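Local coordinates for shikimate dehydrogenase (Listeria monocytogenes, PDB 3TNL), which probably catalyses the reversible NADPH-linked reduction of 3-dehydroshikimate to shikimate, a step on the pathway to chorismate and the aromatic amino acids, at residues Thr139-Ala144 and Ser227-Asn232; Ser182-Lys187 and Arg221-Glu226; Gly243-Pro248 and Leu272-Glu277; Asp261-Tyr264 and Lys268-Leu271. All blocks are in the same frame, centred on the assembly; numbering follows the deposited sequence. Where two conformers were deposited one is given.

Contact 1 of 4, residues Thr139-Ala144 and Ser227-Asn232; sequences TGYMRA and SVIFTN
Tyr141, on helix 137-147, reaches across to Thr231 on strand 229-232 and illustrates how one long polar side chain can tie a helix to a sheet. Its CB starts the bridge, and with CG anti to the backbone N (chi1 178°) the ring is carried straight out toward the strand, spanning much of the 10.7 Å between the CA atoms of Tyr141 and Thr231. Farther out, CE1 of Tyr141 comes within 4.1 Å of CG2 of Thr231, and CZ lies 3.9 Å from the same methyl. The tip does the real work: OH of Tyr141 is hydrogen-bonded to OG1 of Thr231 at 2.7 Å, CG2 of Thr231 lies 3.3 Å from that OH, and CD1 of Ile229 closes in on it at 3.6 Å. Thr231 arrives from the opposite direction, its OG1 oblique to the ring. A second hydrogen bond joins the Tyr141 hydroxyl to Ser260 on strand 258-261, while Ile169 of helix 164-175 packs against the Tyr141 side chain. The phenol oxygen is thus buried among methyl groups yet gripped by two hydroxyls, one from each of two adjacent parallel strands, which satisfies its polarity inside the nucleotide-binding domain.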
# COMPACT_ATOMS: atom_id res chain seq x y z
N THR B 139 12.59 -3.30 23.29
CA THR B 139 13.72 -4.00 22.76
C THR B 139 14.69 -3.02 22.07
O THR B 139 15.90 -3.13 22.23
CB THR B 139 13.25 -5.14 21.83
OG1 THR B 139 12.66 -6.15 22.66
CG2 THR B 139 14.42 -5.75 21.01
N GLY B 140 14.15 -2.05 21.34
CA GLY B 140 14.97 -1.05 20.66
C GLY B 140 15.77 -0.23 21.67
O GLY B 140 16.96 0.03 21.49
N TYR B 141 15.10 0.14 22.76
CA TYR B 141 15.75 0.89 23.84
C TYR B 141 16.90 0.10 24.46
O TYR B 141 18.02 0.59 24.60
CB TYR B 141 14.70 1.28 24.91
CG TYR B 141 15.33 2.03 26.07
CD1 TYR B 141 15.53 3.42 26.00
CD2 TYR B 141 15.73 1.37 27.20
CE1 TYR B 141 16.15 4.10 27.02
CE2 TYR B 141 16.35 2.03 28.24
CZ TYR B 141 16.56 3.39 28.15
OH TYR B 141 17.16 4.06 29.18
N MET B 142 16.66 -1.16 24.77
CA MET B 142 17.65 -1.99 25.39
C MET B 142 18.84 -2.26 24.47
O MET B 142 19.98 -2.27 24.90
CB MET B 142 17.01 -3.29 25.89
CG MET B 142 15.92 -3.09 26.92
SD MET B 142 16.48 -2.43 28.51
CE MET B 142 17.51 -3.78 29.11
N ARG B 143 18.55 -2.48 23.19
CA ARG B 143 19.59 -2.76 22.23
C ARG B 143 20.48 -1.55 22.06
O ARG B 143 21.71 -1.67 21.99
CB ARG B 143 18.96 -3.18 20.89
CG ARG B 143 19.97 -3.50 19.79
CD ARG B 143 20.88 -4.64 20.15
NE ARG B 143 21.77 -4.97 19.04
CZ ARG B 143 21.45 -5.76 18.01
NH1 ARG B 143 20.25 -6.31 17.91
NH2 ARG B 143 22.34 -5.99 17.06
N ALA B 144 19.86 -0.37 22.02
CA ALA B 144 20.65 0.85 21.87
C ALA B 144 21.64 1.01 23.04
O ALA B 144 22.77 1.41 22.86
CB ALA B 144 19.71 2.07 21.75
N SER B 227 21.26 3.44 41.26
CA SER B 227 21.02 2.99 39.90
C SER B 227 22.19 3.09 38.98
O SER B 227 23.01 4.00 39.09
CB SER B 227 19.92 3.83 39.29
OG SER B 227 18.74 3.71 40.02
N VAL B 228 22.25 2.13 38.06
CA VAL B 228 23.27 2.18 37.00
C VAL B 228 22.85 3.22 35.92
O VAL B 228 23.72 3.84 35.27
CB VAL B 228 23.46 0.76 36.36
CG1 VAL B 228 22.24 0.29 35.60
CG2 VAL B 228 24.68 0.79 35.48
N ILE B 229 21.55 3.46 35.83
CA ILE B 229 21.01 4.34 34.80
C ILE B 229 19.78 5.05 35.33
O ILE B 229 18.96 4.49 36.09
CB ILE B 229 20.65 3.50 33.55
CG1 ILE B 229 20.30 4.40 32.35
CG2 ILE B 229 19.59 2.45 33.84
CD1 ILE B 229 20.21 3.63 31.03
N PHE B 230 19.65 6.33 34.92
CA PHE B 230 18.51 7.19 35.17
C PHE B 230 18.00 7.58 33.79
O PHE B 230 18.73 8.14 33.00
CB PHE B 230 18.92 8.44 35.98
CG PHE B 230 17.82 9.44 36.17
CD1 PHE B 230 16.64 9.06 36.77
CD2 PHE B 230 17.96 10.76 35.78
CE1 PHE B 230 15.64 9.97 36.98
CE2 PHE B 230 16.92 11.67 35.99
CZ PHE B 230 15.75 11.25 36.57
N THR B 231 16.74 7.31 33.53
CA THR B 231 16.14 7.52 32.23
C THR B 231 14.91 8.39 32.25
O THR B 231 14.05 8.23 33.09
CB THR B 231 15.66 6.12 31.68
OG1 THR B 231 16.80 5.25 31.57
CG2 THR B 231 14.96 6.23 30.31
N ASN B 232 14.85 9.35 31.34
CA ASN B 232 13.65 10.11 31.12
C ASN B 232 12.85 9.45 30.00
O ASN B 232 13.32 9.31 28.88
CB ASN B 232 13.91 11.55 30.67
CG ASN B 232 12.61 12.25 30.33
OD1 ASN B 232 11.73 12.39 31.20
ND2 ASN B 232 12.42 12.61 29.05

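Contact 2 of 4, residues Ser182-Lys187 and Arg221-Glu226; sequences SIFNRK and RKEIAE. With NAD (nicotinamide-adenine-dinucleotide), chain H.
Two successive bends in the Glu223 side chain, chi1 -57° and chi2 -50°, fold it back so that the carboxylate meets Ser182 while the methylene carbons lie against Phe184. In Ser182 the hydroxyl stands beside the backbone N, and from there OG donates to OE1 of Glu223 at 2.7 Å. The donor approaches from above the carboxylate plane, 46° out of it. Phe184 crosses the glutamate chain at about a right angle and offers its edge: CZ of Phe184 is 3.7 Å from CG of Glu223, which lies near the ring plane. Glu223 therefore pairs an apolar contact along its shaft with a polar one at its end. Lys156 of the neighbouring strand forms a salt bridge to OE1 of Glu223, and Gln219 holds the other oxygen, so the buried carboxylate is probably stabilised as an anion.

Farther along the strand, the cofactor takes over. Asn185 OD1 accepts from O3B of NAD at 2.7 Å, and its ND2 donates to O2B of NAD at 3.2 Å. The Arg186 guanidinium lies with one face against the adenine, C5A of NAD sitting 3.6 Å above its plane. A strand braced by a helix and ending at the adenosine ribose is characteristic of the Rossmann fold, and Asn185, Arg186 and Lys187 belong to the experimentally established NAD(+) site.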
# COMPACT_ATOMS: atom_id res chain seq x y z
N SER B 182 12.82 1.47 39.58
CA SER B 182 12.11 2.47 40.33
C SER B 182 11.52 3.50 39.36
O SER B 182 12.26 4.19 38.66
CB SER B 182 12.99 3.15 41.35
OG SER B 182 13.38 2.19 42.34
N ILE B 183 10.19 3.56 39.35
CA ILE B 183 9.44 4.45 38.46
C ILE B 183 8.98 5.67 39.22
O ILE B 183 8.47 5.57 40.34
CB ILE B 183 8.18 3.74 37.90
CG1 ILE B 183 8.55 2.38 37.26
CG2 ILE B 183 7.38 4.67 36.95
CD1 ILE B 183 7.35 1.49 36.92
N PHE B 184 9.13 6.83 38.58
CA PHE B 184 8.64 8.10 39.10
C PHE B 184 7.70 8.72 38.08
O PHE B 184 8.01 8.80 36.90
CB PHE B 184 9.76 9.08 39.41
CG PHE B 184 10.55 8.70 40.62
CD1 PHE B 184 10.38 9.39 41.80
CD2 PHE B 184 11.47 7.65 40.58
CE1 PHE B 184 11.10 9.03 42.93
CE2 PHE B 184 12.20 7.29 41.69
CZ PHE B 184 11.99 7.97 42.88
N ASN B 185 6.51 9.11 38.52
CA ASN B 185 5.57 9.74 37.64
C ASN B 185 4.75 10.75 38.44
O ASN B 185 4.52 10.57 39.65
CB ASN B 185 4.60 8.72 36.99
CG ASN B 185 3.98 9.26 35.70
OD1 ASN B 185 4.67 9.27 34.66
ND2 ASN B 185 2.72 9.74 35.77
N ARG B 186 4.30 11.81 37.78
CA ARG B 186 3.42 12.77 38.45
C ARG B 186 2.05 12.14 38.67
O ARG B 186 1.72 11.10 38.09
CB ARG B 186 3.27 14.07 37.65
CG ARG B 186 2.61 13.97 36.27
CD ARG B 186 2.41 15.33 35.68
NE ARG B 186 1.74 15.30 34.39
CZ ARG B 186 1.58 16.38 33.64
NH1 ARG B 186 0.95 16.31 32.48
NH2 ARG B 186 2.11 17.53 34.05
N LYS B 187 1.27 12.76 39.55
CA LYS B 187 -0.06 12.30 39.87
C LYS B 187 -1.08 12.77 38.82
O LYS B 187 -1.97 13.60 39.09
CB LYS B 187 -0.44 12.78 41.26
CG LYS B 187 0.38 12.19 42.36
CD LYS B 187 0.34 10.69 42.30
CE LYS B 187 0.51 10.05 43.64
NZ LYS B 187 -0.72 10.27 44.41
N ARG B 221 16.49 10.91 45.09
CA ARG B 221 17.92 10.96 45.37
C ARG B 221 18.43 9.54 45.68
O ARG B 221 19.44 9.11 45.14
CB ARG B 221 18.19 11.88 46.56
CG ARG B 221 19.66 12.11 46.84
CD ARG B 221 19.88 13.05 48.02
NE ARG B 221 19.46 14.39 47.64
CZ ARG B 221 20.20 15.18 46.85
NH1 ARG B 221 19.76 16.39 46.51
NH2 ARG B 221 21.36 14.76 46.40
N LYS B 222 17.70 8.83 46.53
CA LYS B 222 18.10 7.47 46.91
C LYS B 222 18.12 6.57 45.69
O LYS B 222 19.12 5.88 45.43
CB LYS B 222 17.19 6.86 47.97
CG LYS B 222 17.57 5.41 48.33
CD LYS B 222 16.54 4.79 49.28
CE LYS B 222 16.96 3.41 49.75
NZ LYS B 222 16.86 2.27 48.76
N GLU B 223 17.01 6.59 44.95
CA GLU B 223 16.91 5.69 43.80
C GLU B 223 18.03 5.93 42.78
O GLU B 223 18.71 4.96 42.33
CB GLU B 223 15.51 5.73 43.17
CG GLU B 223 14.38 5.38 44.14
CD GLU B 223 14.63 4.12 44.90
OE1 GLU B 223 14.96 3.12 44.26
OE2 GLU B 223 14.52 4.14 46.15
N ILE B 224 18.25 7.18 42.40
CA ILE B 224 19.31 7.47 41.44
C ILE B 224 20.70 7.05 41.95
O ILE B 224 21.50 6.49 41.20
CB ILE B 224 19.32 8.93 41.02
CG1 ILE B 224 18.05 9.31 40.27
CG2 ILE B 224 20.51 9.22 40.12
CD1 ILE B 224 17.90 10.80 39.97
N ALA B 225 20.97 7.32 43.22
CA ALA B 225 22.23 6.97 43.81
C ALA B 225 22.56 5.48 43.71
O ALA B 225 23.74 5.11 43.62
CB ALA B 225 22.24 7.40 45.30
N GLU B 226 21.51 4.66 43.73
CA GLU B 226 21.62 3.21 43.67
C GLU B 226 21.50 2.59 42.28
O GLU B 226 21.64 1.38 42.12
CB GLU B 226 20.53 2.61 44.58
CG GLU B 226 20.72 3.02 46.03
CD GLU B 226 19.60 2.61 46.96
OE1 GLU B 226 18.52 2.15 46.51
OE2 GLU B 226 19.82 2.78 48.19
PA NAD H . 2.59 9.27 26.57
O1A NAD H . 1.63 10.41 26.19
O2A NAD H . 2.11 7.84 26.39
O5B NAD H . 3.13 9.53 28.07
C5B NAD H . 3.53 10.81 28.57
C4B NAD H . 4.33 10.62 29.86
O4B NAD H . 4.93 11.87 30.23
C3B NAD H . 3.45 10.29 31.05
O3B NAD H . 4.23 9.50 31.98
C2B NAD H . 3.15 11.63 31.69
O2B NAD H . 2.89 11.54 33.09
C1B NAD H . 4.45 12.37 31.46
N9A NAD H . 4.39 13.83 31.41
C8A NAD H . 3.92 14.56 30.38
N7A NAD H . 4.08 15.88 30.65
C5A NAD H . 4.68 16.02 31.86
C6A NAD H . 5.10 17.05 32.67
N6A NAD H . 4.97 18.32 32.27
N1A NAD H . 5.71 16.78 33.85
C2A NAD H . 5.87 15.50 34.27
N3A NAD H . 5.47 14.44 33.54
C4A NAD H . 4.88 14.64 32.34
O3 NAD H . 3.92 9.55 25.72
PN NAD H . 4.93 8.46 25.11
O1N NAD H . 4.45 7.92 23.79
O2N NAD H . 5.38 7.50 26.22
O5D NAD H . 6.20 9.36 24.68
C5D NAD H . 6.94 10.03 25.70
C4D NAD H . 8.19 10.52 25.00
O4D NAD H . 8.88 9.40 24.41
C3D NAD H . 7.86 11.47 23.86
O3D NAD H . 8.72 12.61 23.97
C2D NAD H . 8.16 10.68 22.60
O2D NAD H . 8.52 11.51 21.48
C1D NAD H . 9.29 9.76 23.08
N1N NAD H . 9.47 8.51 22.33
C2N NAD H . 10.66 8.25 21.77
C3N NAD H . 10.87 7.06 21.07
C7N NAD H . 12.18 6.74 20.43
O7N NAD H . 12.15 5.89 19.55
N7N NAD H . 13.31 7.34 20.86
C4N NAD H . 9.82 6.14 20.96
C5N NAD H . 8.60 6.43 21.56
C6N NAD H . 8.44 7.64 22.25

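Contact 3 of 4, residues Gly243-Pro248 and Leu272-Glu277; sequences GETLLP and LEIAEE. With NAD (nicotinamide-adenine-dinucleotide), chain H.
Leu247 and Ile274 form the closer half of this contact, and Thr245 with Ile274 the looser half. On the buried side, CD2 of Leu247 rests 3.8 Å from CG2 of Ile274, the two side chains crossing obliquely. Leu247 reaches the helix because its CG is anti to the backbone N (chi1 180°), which extends the branched end away from the loop. On the more exposed side, Thr245 and Ile274 reach toward each other tip to tip, with CG2 of Thr245 4.0 Å from CD1 of Ile274. Ile274 thus divides its two branches between the two loop residues, and no hydrogen bond crosses the interface.

The loop supplies its own order instead. OG1 of Thr245 accepts from N of Leu247 at 3.1 Å, with an N-H...O angle of 172°, making an ST turn; this leaves the threonine methyl for the helix. Between the two contacting residues, Leu246 touches the cofactor and belongs to its pocket, its CD2 lying 3.7 Å from C2A of the NAD adenine.

The loop 243-248 belongs to the connection between strands 229-232 and 258-261. Leu247 also packs on Leu253, and Pro248 reaches helix 217-226. Across the interface, Leu272 and Ala275 turn helix 270-277 onto Val259 of strand 258-261 and Thr282 of strand 281-283.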
# COMPACT_ATOMS: atom_id res chain seq x y z
N GLY B 243 13.76 22.66 27.01
CA GLY B 243 14.52 23.47 27.98
C GLY B 243 14.11 23.18 29.42
O GLY B 243 14.68 23.73 30.34
N GLU B 244 13.07 22.35 29.60
CA GLU B 244 12.60 21.94 30.92
C GLU B 244 13.17 20.58 31.30
O GLU B 244 13.53 19.77 30.43
CB GLU B 244 11.06 21.84 30.98
CG GLU B 244 10.29 23.13 30.63
CD GLU B 244 8.78 22.99 30.79
OE1 GLU B 244 8.04 23.45 29.86
OE2 GLU B 244 8.37 22.46 31.84
N THR B 245 13.27 20.35 32.61
CA THR B 245 13.71 19.07 33.14
C THR B 245 12.90 18.69 34.39
O THR B 245 12.38 19.56 35.07
CB THR B 245 15.23 19.08 33.44
OG1 THR B 245 15.62 17.78 33.85
CG2 THR B 245 15.60 20.10 34.52
N LEU B 246 12.77 17.38 34.62
CA LEU B 246 12.21 16.84 35.86
C LEU B 246 13.29 16.56 36.93
O LEU B 246 12.96 16.21 38.04
CB LEU B 246 11.43 15.58 35.59
CG LEU B 246 10.18 15.75 34.72
CD1 LEU B 246 9.56 14.39 34.39
CD2 LEU B 246 9.15 16.74 35.35
N LEU B 247 14.57 16.76 36.63
CA LEU B 247 15.63 16.49 37.62
C LEU B 247 15.67 17.63 38.64
O LEU B 247 15.86 18.79 38.23
CB LEU B 247 16.99 16.41 36.95
CG LEU B 247 18.18 16.14 37.89
CD1 LEU B 247 18.09 14.72 38.46
CD2 LEU B 247 19.48 16.37 37.11
N PRO B 248 15.51 17.33 39.94
CA PRO B 248 15.50 18.42 40.91
C PRO B 248 16.84 19.10 41.18
O PRO B 248 16.89 20.29 41.37
CB PRO B 248 14.96 17.74 42.20
CG PRO B 248 14.20 16.59 41.73
CD PRO B 248 14.96 16.09 40.54
N LEU B 272 20.04 15.92 29.63
CA LEU B 272 21.36 15.45 29.13
C LEU B 272 22.44 16.50 29.29
O LEU B 272 23.57 16.14 29.59
CB LEU B 272 21.26 14.89 27.71
CG LEU B 272 20.29 13.69 27.56
CD1 LEU B 272 20.37 13.14 26.11
CD2 LEU B 272 20.62 12.57 28.55
N GLU B 273 22.11 17.78 29.12
CA GLU B 273 23.10 18.82 29.35
C GLU B 273 23.58 18.77 30.82
O GLU B 273 24.78 18.85 31.08
CB GLU B 273 22.53 20.23 29.08
CG GLU B 273 22.15 20.58 27.69
CD GLU B 273 21.69 22.03 27.57
OE1 GLU B 273 21.72 22.77 28.60
OE2 GLU B 273 21.37 22.46 26.41
N ILE B 274 22.67 18.71 31.77
CA ILE B 274 23.02 18.67 33.17
C ILE B 274 23.85 17.44 33.45
O ILE B 274 24.86 17.50 34.16
CB ILE B 274 21.77 18.72 34.08
CG1 ILE B 274 21.04 20.04 33.89
CG2 ILE B 274 22.21 18.56 35.53
CD1 ILE B 274 19.59 20.03 34.47
N ALA B 275 23.46 16.30 32.87
CA ALA B 275 24.23 15.07 33.04
C ALA B 275 25.64 15.23 32.55
O ALA B 275 26.59 14.84 33.22
CB ALA B 275 23.54 13.92 32.34
N GLU B 276 25.80 15.82 31.37
CA GLU B 276 27.15 16.06 30.85
C GLU B 276 27.95 16.96 31.83
O GLU B 276 29.15 16.74 32.09
CB GLU B 276 27.11 16.66 29.46
CG GLU B 276 26.56 15.77 28.39
CD GLU B 276 26.76 16.35 26.99
OE1 GLU B 276 27.35 17.44 26.85
OE2 GLU B 276 26.31 15.72 26.02
N GLU B 277 27.29 18.00 32.34
CA GLU B 277 27.93 18.93 33.29
C GLU B 277 28.40 18.22 34.56
O GLU B 277 29.29 18.68 35.25
CB GLU B 277 26.99 20.10 33.66
CG GLU B 277 26.64 21.03 32.50
CD GLU B 277 25.46 21.98 32.82
OE1 GLU B 277 24.94 22.64 31.91
OE2 GLU B 277 25.03 22.03 34.00
PA NAD H . 2.59 9.27 26.57
O1A NAD H . 1.63 10.41 26.19
O2A NAD H . 2.11 7.84 26.39
O5B NAD H . 3.13 9.53 28.07
C5B NAD H . 3.53 10.81 28.57
C4B NAD H . 4.33 10.62 29.86
O4B NAD H . 4.93 11.87 30.23
C3B NAD H . 3.45 10.29 31.05
O3B NAD H . 4.23 9.50 31.98
C2B NAD H . 3.15 11.63 31.69
O2B NAD H . 2.89 11.54 33.09
C1B NAD H . 4.45 12.37 31.46
N9A NAD H . 4.39 13.83 31.41
C8A NAD H . 3.92 14.56 30.38
N7A NAD H . 4.08 15.88 30.65
C5A NAD H . 4.68 16.02 31.86
C6A NAD H . 5.10 17.05 32.67
N6A NAD H . 4.97 18.32 32.27
N1A NAD H . 5.71 16.78 33.85
C2A NAD H . 5.87 15.50 34.27
N3A NAD H . 5.47 14.44 33.54
C4A NAD H . 4.88 14.64 32.34
O3 NAD H . 3.92 9.55 25.72
PN NAD H . 4.93 8.46 25.11
O1N NAD H . 4.45 7.92 23.79
O2N NAD H . 5.38 7.50 26.22
O5D NAD H . 6.20 9.36 24.68
C5D NAD H . 6.94 10.03 25.70
C4D NAD H . 8.19 10.52 25.00
O4D NAD H . 8.88 9.40 24.41
C3D NAD H . 7.86 11.47 23.86
O3D NAD H . 8.72 12.61 23.97
C2D NAD H . 8.16 10.68 22.60
O2D NAD H . 8.52 11.51 21.48
C1D NAD H . 9.29 9.76 23.08
N1N NAD H . 9.47 8.51 22.33
C2N NAD H . 10.66 8.25 21.77
C3N NAD H . 10.87 7.06 21.07
C7N NAD H . 12.18 6.74 20.43
O7N NAD H . 12.15 5.89 19.55
N7N NAD H . 13.31 7.34 20.86
C4N NAD H . 9.82 6.14 20.96
C5N NAD H . 8.60 6.43 21.56
C6N NAD H . 8.44 7.64 22.25

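Contact 4 of 4, residues Asp261-Tyr264 and Lys268-Leu271. With NAD (nicotinamide-adenine-dinucleotide), chain H.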
# COMPACT_ATOMS: atom_id res chain seq x y z
N ASP B 261 17.83 9.56 27.70
CA ASP B 261 16.56 10.22 27.39
C ASP B 261 15.99 9.57 26.15
O ASP B 261 16.74 9.22 25.24
CB ASP B 261 16.79 11.74 27.16
CG ASP B 261 15.56 12.58 27.53
OD1 ASP B 261 15.75 13.63 28.21
OD2 ASP B 261 14.44 12.16 27.21
N VAL B 262 14.69 9.33 26.16
CA VAL B 262 13.99 8.81 24.98
C VAL B 262 13.89 9.92 23.91
O VAL B 262 13.74 9.64 22.74
CB VAL B 262 12.60 8.25 25.30
CG1 VAL B 262 12.71 7.01 26.21
CG2 VAL B 262 11.68 9.35 25.86
N VAL B 263 13.97 11.17 24.33
CA VAL B 263 13.91 12.29 23.40
C VAL B 263 15.22 12.37 22.55
O VAL B 263 16.31 12.15 23.06
CB VAL B 263 13.72 13.64 24.18
CG1 VAL B 263 13.82 14.87 23.23
CG2 VAL B 263 12.40 13.63 25.00
N TYR B 264 15.09 12.64 21.25
CA TYR B 264 16.25 12.86 20.38
C TYR B 264 16.10 14.11 19.51
O TYR B 264 17.00 14.42 18.73
CB TYR B 264 16.59 11.61 19.54
CG TYR B 264 15.50 11.09 18.68
CD1 TYR B 264 15.41 11.45 17.34
CD2 TYR B 264 14.52 10.26 19.19
CE1 TYR B 264 14.39 10.96 16.55
CE2 TYR B 264 13.50 9.79 18.41
CZ TYR B 264 13.44 10.14 17.09
OH TYR B 264 12.40 9.65 16.33
N LYS B 268 20.02 16.93 22.51
CA LYS B 268 20.50 17.01 23.89
C LYS B 268 19.49 17.81 24.70
O LYS B 268 19.44 19.03 24.60
CB LYS B 268 21.89 17.65 23.92
CG LYS B 268 22.60 17.54 25.26
CD LYS B 268 23.93 18.31 25.29
CE LYS B 268 24.85 17.93 24.18
NZ LYS B 268 26.25 18.49 24.39
N THR B 269 18.61 17.10 25.40
CA THR B 269 17.65 17.73 26.28
C THR B 269 18.36 18.42 27.44
O THR B 269 19.57 18.23 27.63
CB THR B 269 16.70 16.75 26.90
OG1 THR B 269 17.49 15.73 27.55
CG2 THR B 269 15.76 16.13 25.84
N ARG B 270 17.63 19.27 28.17
CA ARG B 270 18.24 19.92 29.33
C ARG B 270 18.75 18.89 30.31
O ARG B 270 19.84 19.08 30.88
CB ARG B 270 17.28 20.93 29.98
CG ARG B 270 17.83 21.68 31.18
CD ARG B 270 19.08 22.48 30.85
NE ARG B 270 19.59 23.07 32.08
CZ ARG B 270 20.87 23.30 32.35
NH1 ARG B 270 21.18 23.79 33.56
NH2 ARG B 270 21.85 22.96 31.51
N LEU B 271 18.01 17.81 30.54
CA LEU B 271 18.51 16.72 31.40
C LEU B 271 19.89 16.24 30.91
O LEU B 271 20.77 16.06 31.75
CB LEU B 271 17.53 15.56 31.40
CG LEU B 271 17.97 14.28 32.11
CD1 LEU B 271 18.20 14.55 33.59
CD2 LEU B 271 16.93 13.18 31.90
PA NAD H . 2.59 9.27 26.57
O1A NAD H . 1.63 10.41 26.19
O2A NAD H . 2.11 7.84 26.39
O5B NAD H . 3.13 9.53 28.07
C5B NAD H . 3.53 10.81 28.57
C4B NAD H . 4.33 10.62 29.86
O4B NAD H . 4.93 11.87 30.23
C3B NAD H . 3.45 10.29 31.05
O3B NAD H . 4.23 9.50 31.98
C2B NAD H . 3.15 11.63 31.69
O2B NAD H . 2.89 11.54 33.09
C1B NAD H . 4.45 12.37 31.46
N9A NAD H . 4.39 13.83 31.41
C8A NAD H . 3.92 14.56 30.38
N7A NAD H . 4.08 15.88 30.65
C5A NAD H . 4.68 16.02 31.86
C6A NAD H . 5.10 17.05 32.67
N6A NAD H . 4.97 18.32 32.27
N1A NAD H . 5.71 16.78 33.85
C2A NAD H . 5.87 15.50 34.27
N3A NAD H . 5.47 14.44 33.54
C4A NAD H . 4.88 14.64 32.34
O3 NAD H . 3.92 9.55 25.72
PN NAD H . 4.93 8.46 25.11
O1N NAD H . 4.45 7.92 23.79
O2N NAD H . 5.38 7.50 26.22
O5D NAD H . 6.20 9.36 24.68
C5D NAD H . 6.94 10.03 25.70
C4D NAD H . 8.19 10.52 25.00
O4D NAD H . 8.88 9.40 24.41
C3D NAD H . 7.86 11.47 23.86
O3D NAD H . 8.72 12.61 23.97
C2D NAD H . 8.16 10.68 22.60
O2D NAD H . 8.52 11.51 21.48
C1D NAD H . 9.29 9.76 23.08
N1N NAD H . 9.47 8.51 22.33
C2N NAD H . 10.66 8.25 21.77
C3N NAD H . 10.87 7.06 21.07
C7N NAD H . 12.18 6.74 20.43
O7N NAD H . 12.15 5.89 19.55
N7N NAD H . 13.31 7.34 20.86
C4N NAD H . 9.82 6.14 20.96
C5N NAD H . 8.60 6.43 21.56
C6N NAD H . 8.44 7.64 22.25
O HOH W 1 17.93 14.48 23.87
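An Asx turn at the end of strand 258-261 and the N-cap of helix 270-277 meet here, showing how one polar cluster can organise both a strand exit and a helix start. Thr269 OG1 donates to OD1 of Asp261 at 2.8 Å, arriving from above the carboxylate plane. With chi1 at 54°, that hydroxyl lies between its own backbone N and carbonyl carbon, and it also caps the helix by accepting from N of Leu272. The second carboxylate oxygen closes the Asx turn: N of Val263 donates to OD2 of Asp261 at 3.1 Å, and Asn232 of the adjacent strand binds the same oxygen. Beside this cluster, CG1 of Val263 presses on CG2 of Thr269 at 3.5 Å, closer than usual for two carbons. A water completes the join, donating to O of Val263 at 3.0 Å and accepting from N of Thr269 at 3.1 Å.

The turn also faces the nicotinamide end of NAD, whose N7N donates to O of Val262 at 3.0 Å with an angle of 160°. CE2 of Tyr264 lies 3.5 Å from N7N of NAD, which sits at the edge of the ring; Tyr264 is also predicted to bind shikimate.

Both oxygens of the buried aspartate are engaged by donors, and the nearby helix start would probably favour its negative charge. Its bond to Val263 holds the Asx turn, and Thr269 joins that turn to the helix; the Val262 carbonyl is probably positioned in this way for the carboxamide.

The four contacts lie on or beside the dinucleotide-binding sheet. Contacts 2, 3 and 4 touch NAD: contacts 2 and 3 at its adenosine half, contact 4 at the nicotinamide. Contact 1 stands back from it, the Tyr141 side chain being about 7 Å from the cofactor. Contacts 1 and 4, with centres about 13 Å apart, are joined through the backbone, where O of Asn232 lies 3.0 Å from N of Val262, a probable hydrogen bond. Contacts 3 and 4 share helix 270-277, and their centres are about 8 Å apart; a salt bridge of 2.9 Å links OE1 of Glu276 to NZ of Lys268. Apolar packing connects contacts 1, 2 and 3 through Phe230, Ile224 and Leu247, whereas contacts 2 and 4 remain about 7 Å apart at their nearest atoms.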